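Local coordinates for ABC transporter substrate-binding protein (Streptococcus pneumoniae, PDB 4OHN) that binds histidine and probably delivers it, or related polar amino acids, to an ABC uptake transporter as its extracellular substrate-binding component, at residues A[20-25]-A[57-62]; A[80-85]-A[208-213]. All coordinates share one frame; numbering follows the deposited sequence.

In the fold
Contact 1 pairs 20-25 with 57-62 in parallel, contact 2 pairs 80-85 with 208-213 antiparallel, and the two touch where G23 N sits 2.9 Å from L80 O, a probable backbone hydrogen bond, and where I22 packs on W82. Their centres lie about 11 Å apart in one sheet, in which strand 80-81 runs beside strand 19-24. Further along, D25 N is 3.1 Å from N83 OD1. In this protein both contacts thus lead from neighbouring strands to the histidine site, a worked example of a pocket built where strands end: contact 1 reaches the bound histidine through D25, contact 2 through N83, G84, Y85 and F208.

Contact 1: A[20-25]-A[57-62]; sequences ITIGFD and ITVNWQ. With HIS (histidine), chain B.
W61 turns the edge of its indole toward the face of the F24 ring, a T-shaped pair at one end of two parallel strands, with planes at 82° and the F24 and W61 six-membered ring centroids 5.5 Å apart. The F24 ring gets there through an uncommon torsion: CG stands between the backbone N and the carbonyl carbon (chi1 71°), which brings CE1 to within reach of W61 CB. On the same side of the sheet I22 lies alongside W61, its CG2 3.5 Å from W61 CZ3. Its other branch reaches the neighbouring valine, with I22 CD1 3.6 Å from V59 CG1, and V59 CG1 in turn rests over one indole face near the rim. The opposite face carries T21, N60 and Q62. There T21 and N60 point the same way, and N60 ND2 donates to T21 OG1 over 3.1 Å in a nearly straight bond (171°) lying in the amide plane of N60. Between the two faces runs the parallel ladder, in which I20 and I22 each bond to both neighbours of their partner, N60 N to I20 O at 2.8 Å being its shortest link. The last rung, F24 N to Q62 O, is weak at 3.3 Å. Helix 43-53 covers the apolar face, touching I20, I57 and W61, as expected of a beta-alpha-beta crossover. Chemically, the pairing gives the sheet two unlike sides, one of hydrocarbon and aromatic groups under a helix and one with an amide-hydroxyl bond, while its ladder weakens just before D25, whose OD2 approaches CE1 of the bound histidine.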
# COMPACT_ATOMS: atom_id res chain seq x y z
N ILE A 20 16.88 -5.00 -10.54
CA ILE A 20 15.51 -5.48 -10.51
C ILE A 20 14.61 -4.25 -10.61
O ILE A 20 14.95 -3.19 -10.06
CB ILE A 20 15.23 -6.33 -9.25
CG1 ILE A 20 13.90 -7.04 -9.40
CG2 ILE A 20 15.32 -5.48 -7.99
CD1 ILE A 20 13.69 -8.20 -8.45
N THR A 21 13.47 -4.39 -11.29
CA THR A 21 12.54 -3.28 -11.45
C THR A 21 11.35 -3.45 -10.52
O THR A 21 10.70 -4.49 -10.50
CB THR A 21 12.09 -3.14 -12.90
OG1 THR A 21 13.24 -2.86 -13.70
CG2 THR A 21 11.06 -2.03 -13.08
N ILE A 22 11.07 -2.42 -9.74
CA ILE A 22 10.01 -2.46 -8.75
C ILE A 22 8.99 -1.36 -9.04
O ILE A 22 9.34 -0.19 -9.15
CB ILE A 22 10.57 -2.31 -7.33
CG1 ILE A 22 11.63 -3.41 -7.08
CG2 ILE A 22 9.45 -2.39 -6.31
CD1 ILE A 22 12.13 -3.46 -5.64
N GLY A 23 7.74 -1.78 -9.15
CA GLY A 23 6.66 -0.86 -9.42
C GLY A 23 5.96 -0.40 -8.15
O GLY A 23 5.84 -1.13 -7.18
N PHE A 24 5.48 0.84 -8.20
CA PHE A 24 4.86 1.50 -7.05
C PHE A 24 4.00 2.67 -7.49
O PHE A 24 4.25 3.29 -8.50
CB PHE A 24 5.92 1.95 -6.02
CG PHE A 24 6.79 3.11 -6.46
CD1 PHE A 24 7.64 3.00 -7.54
CD2 PHE A 24 6.73 4.31 -5.78
CE1 PHE A 24 8.42 4.09 -7.94
CE2 PHE A 24 7.50 5.39 -6.19
CZ PHE A 24 8.33 5.27 -7.27
N ASP A 25 2.98 2.94 -6.69
CA ASP A 25 2.16 4.15 -6.77
C ASP A 25 2.98 5.24 -6.08
O ASP A 25 3.16 5.20 -4.86
CB ASP A 25 0.84 3.87 -6.02
CG ASP A 25 -0.04 5.10 -5.77
OD1 ASP A 25 0.35 6.27 -6.08
OD2 ASP A 25 -1.14 4.88 -5.20
N ILE A 57 22.39 -5.97 -5.69
CA ILE A 57 21.42 -5.58 -6.72
C ILE A 57 20.91 -4.17 -6.46
O ILE A 57 20.56 -3.83 -5.34
CB ILE A 57 20.25 -6.60 -6.73
CG1 ILE A 57 20.74 -7.94 -7.28
CG2 ILE A 57 19.08 -6.08 -7.53
CD1 ILE A 57 19.76 -9.11 -7.12
N THR A 58 20.89 -3.37 -7.52
CA THR A 58 20.37 -2.01 -7.50
C THR A 58 18.91 -2.04 -7.97
O THR A 58 18.58 -2.71 -8.95
CB THR A 58 21.18 -1.11 -8.45
OG1 THR A 58 22.53 -1.01 -7.96
CG2 THR A 58 20.60 0.28 -8.55
N VAL A 59 18.05 -1.32 -7.27
CA VAL A 59 16.65 -1.24 -7.66
C VAL A 59 16.43 -0.13 -8.68
O VAL A 59 16.90 0.99 -8.52
CB VAL A 59 15.73 -0.96 -6.44
CG1 VAL A 59 14.28 -0.83 -6.87
CG2 VAL A 59 15.89 -2.08 -5.40
N ASN A 60 15.72 -0.50 -9.74
CA ASN A 60 15.15 0.44 -10.69
C ASN A 60 13.70 0.69 -10.31
O ASN A 60 12.85 -0.17 -10.50
CB ASN A 60 15.24 -0.13 -12.11
CG ASN A 60 14.56 0.74 -13.12
OD1 ASN A 60 14.72 1.96 -13.12
ND2 ASN A 60 13.78 0.13 -13.99
N TRP A 61 13.43 1.87 -9.75
CA TRP A 61 12.09 2.23 -9.30
C TRP A 61 11.27 2.73 -10.48
O TRP A 61 11.67 3.69 -11.14
CB TRP A 61 12.16 3.31 -8.21
CG TRP A 61 12.72 2.77 -6.93
CD1 TRP A 61 14.00 2.93 -6.45
CD2 TRP A 61 12.03 1.93 -6.00
NE1 TRP A 61 14.13 2.24 -5.26
CE2 TRP A 61 12.95 1.62 -4.97
CE3 TRP A 61 10.74 1.41 -5.94
CZ2 TRP A 61 12.61 0.80 -3.90
CZ3 TRP A 61 10.40 0.61 -4.86
CH2 TRP A 61 11.34 0.31 -3.85
N GLN A 62 10.13 2.09 -10.70
CA GLN A 62 9.25 2.45 -11.80
C GLN A 62 7.88 2.87 -11.27
O GLN A 62 7.11 2.03 -10.82
CB GLN A 62 9.10 1.27 -12.76
CG GLN A 62 8.20 1.59 -13.96
CD GLN A 62 8.69 2.80 -14.74
OE1 GLN A 62 9.79 2.79 -15.32
NE2 GLN A 62 7.89 3.86 -14.76
N HIS B . -2.85 -1.21 0.36
CA HIS B . -3.69 -0.88 -0.82
C HIS B . -3.45 -1.87 -1.94
O HIS B . -2.59 -2.76 -1.79
CB HIS B . -3.54 0.59 -1.26
CG HIS B . -2.31 0.96 -2.03
ND1 HIS B . -2.36 1.89 -3.05
CD2 HIS B . -1.00 0.62 -1.90
CE1 HIS B . -1.14 2.08 -3.53
NE2 HIS B . -0.30 1.33 -2.84
OXT HIS B . -4.15 -1.74 -2.97

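Contact 2: A[80-85]-A[208-213]; sequences LIWNGY and FAVGSR. With HIS (histidine), chain B; ACT (acetate ion), chain D.
V210 presses CG2 onto the centre of the W82 six-membered ring, 3.4 Å from its centroid and 14° off the normal, a CH-pi contact at the dense end of this pairing. CG1, anti to the backbone N (chi1 -174°), lies against CE3 of the indole and also meets L80 CD2, which touches S212 CB. Here the backbones are tied by the hydrogen-bonded pair I81 and G211: I81 N donates to G211 O at 2.9 Å, and G211 N returns a bond to I81 O at 3.0 Å. The Y85 ring lies edge-on to G211 N and carries I81 CG2 over the centre of one face. Beyond this ladder the chains separate, and direct pairing gives way to a bridging water. It accepts from N83 N and Y85 N and donates to A209 O, so three backbone groups are satisfied without touching one another. On the far side of the water the chains bond directly again, A209 N donating to Y85 O at 3.0 Å. The ligand end is packed again: G84 CA sits over the centre of the F208 ring, 3.5 Å from its centroid and 3° off the normal, and G84 O accepts from the amino N of the bound histidine over 2.8 Å. N83 OD1 accepts a hydrogen bond from the ligand's imidazole NE2 at 2.9 Å. On another side, Y85 OH donates to an acetate ion, probably from the crystallisation liquor. Around the contact, helix 217-232 meets L80, W82 and S212, helix 43-53 lies against L80 and W82, and strand 80-81 lies between strands 19-24 and 206-212 in the sheet, parallel to the first and antiparallel to the second.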
# COMPACT_ATOMS: atom_id res chain seq x y z
N LEU A 80 8.46 -6.67 -9.44
CA LEU A 80 7.83 -6.73 -8.13
C LEU A 80 6.88 -5.58 -7.98
O LEU A 80 7.08 -4.52 -8.57
CB LEU A 80 8.87 -6.61 -7.02
CG LEU A 80 9.89 -7.74 -6.88
CD1 LEU A 80 10.94 -7.34 -5.88
CD2 LEU A 80 9.21 -9.02 -6.45
N ILE A 81 5.84 -5.81 -7.20
CA ILE A 81 4.98 -4.75 -6.69
C ILE A 81 5.32 -4.59 -5.20
O ILE A 81 5.17 -5.53 -4.42
CB ILE A 81 3.49 -5.07 -6.85
CG1 ILE A 81 3.13 -5.35 -8.32
CG2 ILE A 81 2.63 -3.95 -6.27
CD1 ILE A 81 1.75 -5.94 -8.53
N TRP A 82 5.80 -3.42 -4.82
CA TRP A 82 6.30 -3.21 -3.45
C TRP A 82 6.00 -1.77 -3.09
O TRP A 82 6.72 -0.85 -3.52
CB TRP A 82 7.81 -3.51 -3.37
CG TRP A 82 8.35 -3.67 -1.98
CD1 TRP A 82 7.85 -3.13 -0.84
CD2 TRP A 82 9.52 -4.39 -1.61
NE1 TRP A 82 8.63 -3.50 0.24
CE2 TRP A 82 9.67 -4.27 -0.23
CE3 TRP A 82 10.45 -5.17 -2.33
CZ2 TRP A 82 10.70 -4.90 0.46
CZ3 TRP A 82 11.47 -5.80 -1.63
CH2 TRP A 82 11.58 -5.66 -0.27
N ASN A 83 4.91 -1.56 -2.36
CA ASN A 83 4.34 -0.23 -2.11
C ASN A 83 3.12 -0.36 -1.23
O ASN A 83 2.00 -0.06 -1.64
CB ASN A 83 3.94 0.39 -3.46
CG ASN A 83 3.46 1.82 -3.37
OD1 ASN A 83 2.33 2.11 -3.79
ND2 ASN A 83 4.30 2.73 -2.90
N GLY A 84 3.30 -0.79 -0.00
CA GLY A 84 2.15 -1.06 0.84
C GLY A 84 1.13 -1.95 0.15
O GLY A 84 -0.08 -1.67 0.19
N TYR A 85 1.63 -3.02 -0.46
CA TYR A 85 0.79 -3.90 -1.26
C TYR A 85 0.13 -4.93 -0.35
O TYR A 85 0.79 -5.83 0.19
CB TYR A 85 1.64 -4.55 -2.35
CG TYR A 85 0.92 -5.35 -3.42
CD1 TYR A 85 -0.28 -4.94 -3.98
CD2 TYR A 85 1.50 -6.50 -3.92
CE1 TYR A 85 -0.89 -5.67 -4.99
CE2 TYR A 85 0.90 -7.23 -4.92
CZ TYR A 85 -0.29 -6.82 -5.45
OH TYR A 85 -0.85 -7.58 -6.43
N PHE A 208 0.89 -6.07 4.66
CA PHE A 208 1.64 -5.73 3.47
C PHE A 208 2.69 -6.80 3.20
O PHE A 208 3.33 -7.33 4.11
CB PHE A 208 2.39 -4.41 3.67
CG PHE A 208 1.52 -3.18 3.80
CD1 PHE A 208 0.26 -3.09 3.25
CD2 PHE A 208 2.03 -2.05 4.44
CE1 PHE A 208 -0.49 -1.92 3.36
CE2 PHE A 208 1.29 -0.90 4.55
CZ PHE A 208 0.03 -0.83 4.01
N ALA A 209 2.87 -7.11 1.93
CA ALA A 209 3.91 -8.03 1.49
C ALA A 209 4.37 -7.58 0.10
O ALA A 209 3.87 -6.61 -0.47
CB ALA A 209 3.39 -9.48 1.46
N VAL A 210 5.35 -8.29 -0.45
CA VAL A 210 5.91 -7.98 -1.75
C VAL A 210 5.36 -8.95 -2.77
O VAL A 210 5.40 -10.16 -2.55
CB VAL A 210 7.45 -8.07 -1.72
CG1 VAL A 210 8.02 -7.61 -3.05
CG2 VAL A 210 8.01 -7.22 -0.58
N GLY A 211 4.83 -8.43 -3.87
CA GLY A 211 4.26 -9.26 -4.91
C GLY A 211 5.20 -9.53 -6.06
O GLY A 211 5.87 -8.61 -6.53
N SER A 212 5.20 -10.78 -6.53
CA SER A 212 5.98 -11.20 -7.69
C SER A 212 5.14 -12.05 -8.61
O SER A 212 4.07 -12.52 -8.25
CB SER A 212 7.22 -12.04 -7.27
OG SER A 212 6.86 -13.37 -6.96
N ARG A 213 5.64 -12.25 -9.82
CA ARG A 213 5.06 -13.27 -10.69
C ARG A 213 5.12 -14.62 -9.98
O ARG A 213 6.09 -14.92 -9.27
CB ARG A 213 5.82 -13.33 -12.01
CG ARG A 213 5.52 -12.17 -12.94
CD ARG A 213 6.32 -12.21 -14.24
NE ARG A 213 7.74 -11.97 -14.04
CZ ARG A 213 8.31 -10.78 -14.00
NH1 ARG A 213 7.60 -9.68 -14.18
NH2 ARG A 213 9.61 -10.68 -13.78
N HIS B . -2.85 -1.21 0.36
CA HIS B . -3.69 -0.88 -0.82
C HIS B . -3.45 -1.87 -1.94
O HIS B . -2.59 -2.76 -1.79
CB HIS B . -3.54 0.59 -1.26
CG HIS B . -2.31 0.96 -2.03
ND1 HIS B . -2.36 1.89 -3.05
CD2 HIS B . -1.00 0.62 -1.90
CE1 HIS B . -1.14 2.08 -3.53
NE2 HIS B . -0.30 1.33 -2.84
OXT HIS B . -4.15 -1.74 -2.97
C ACT D . -3.73 -7.44 -8.30
O ACT D . -3.12 -6.68 -7.54
OXT ACT D . -4.87 -7.06 -8.63
CH3 ACT D . -3.12 -8.73 -8.78
O HOH W 1 4.40 -3.84 -0.44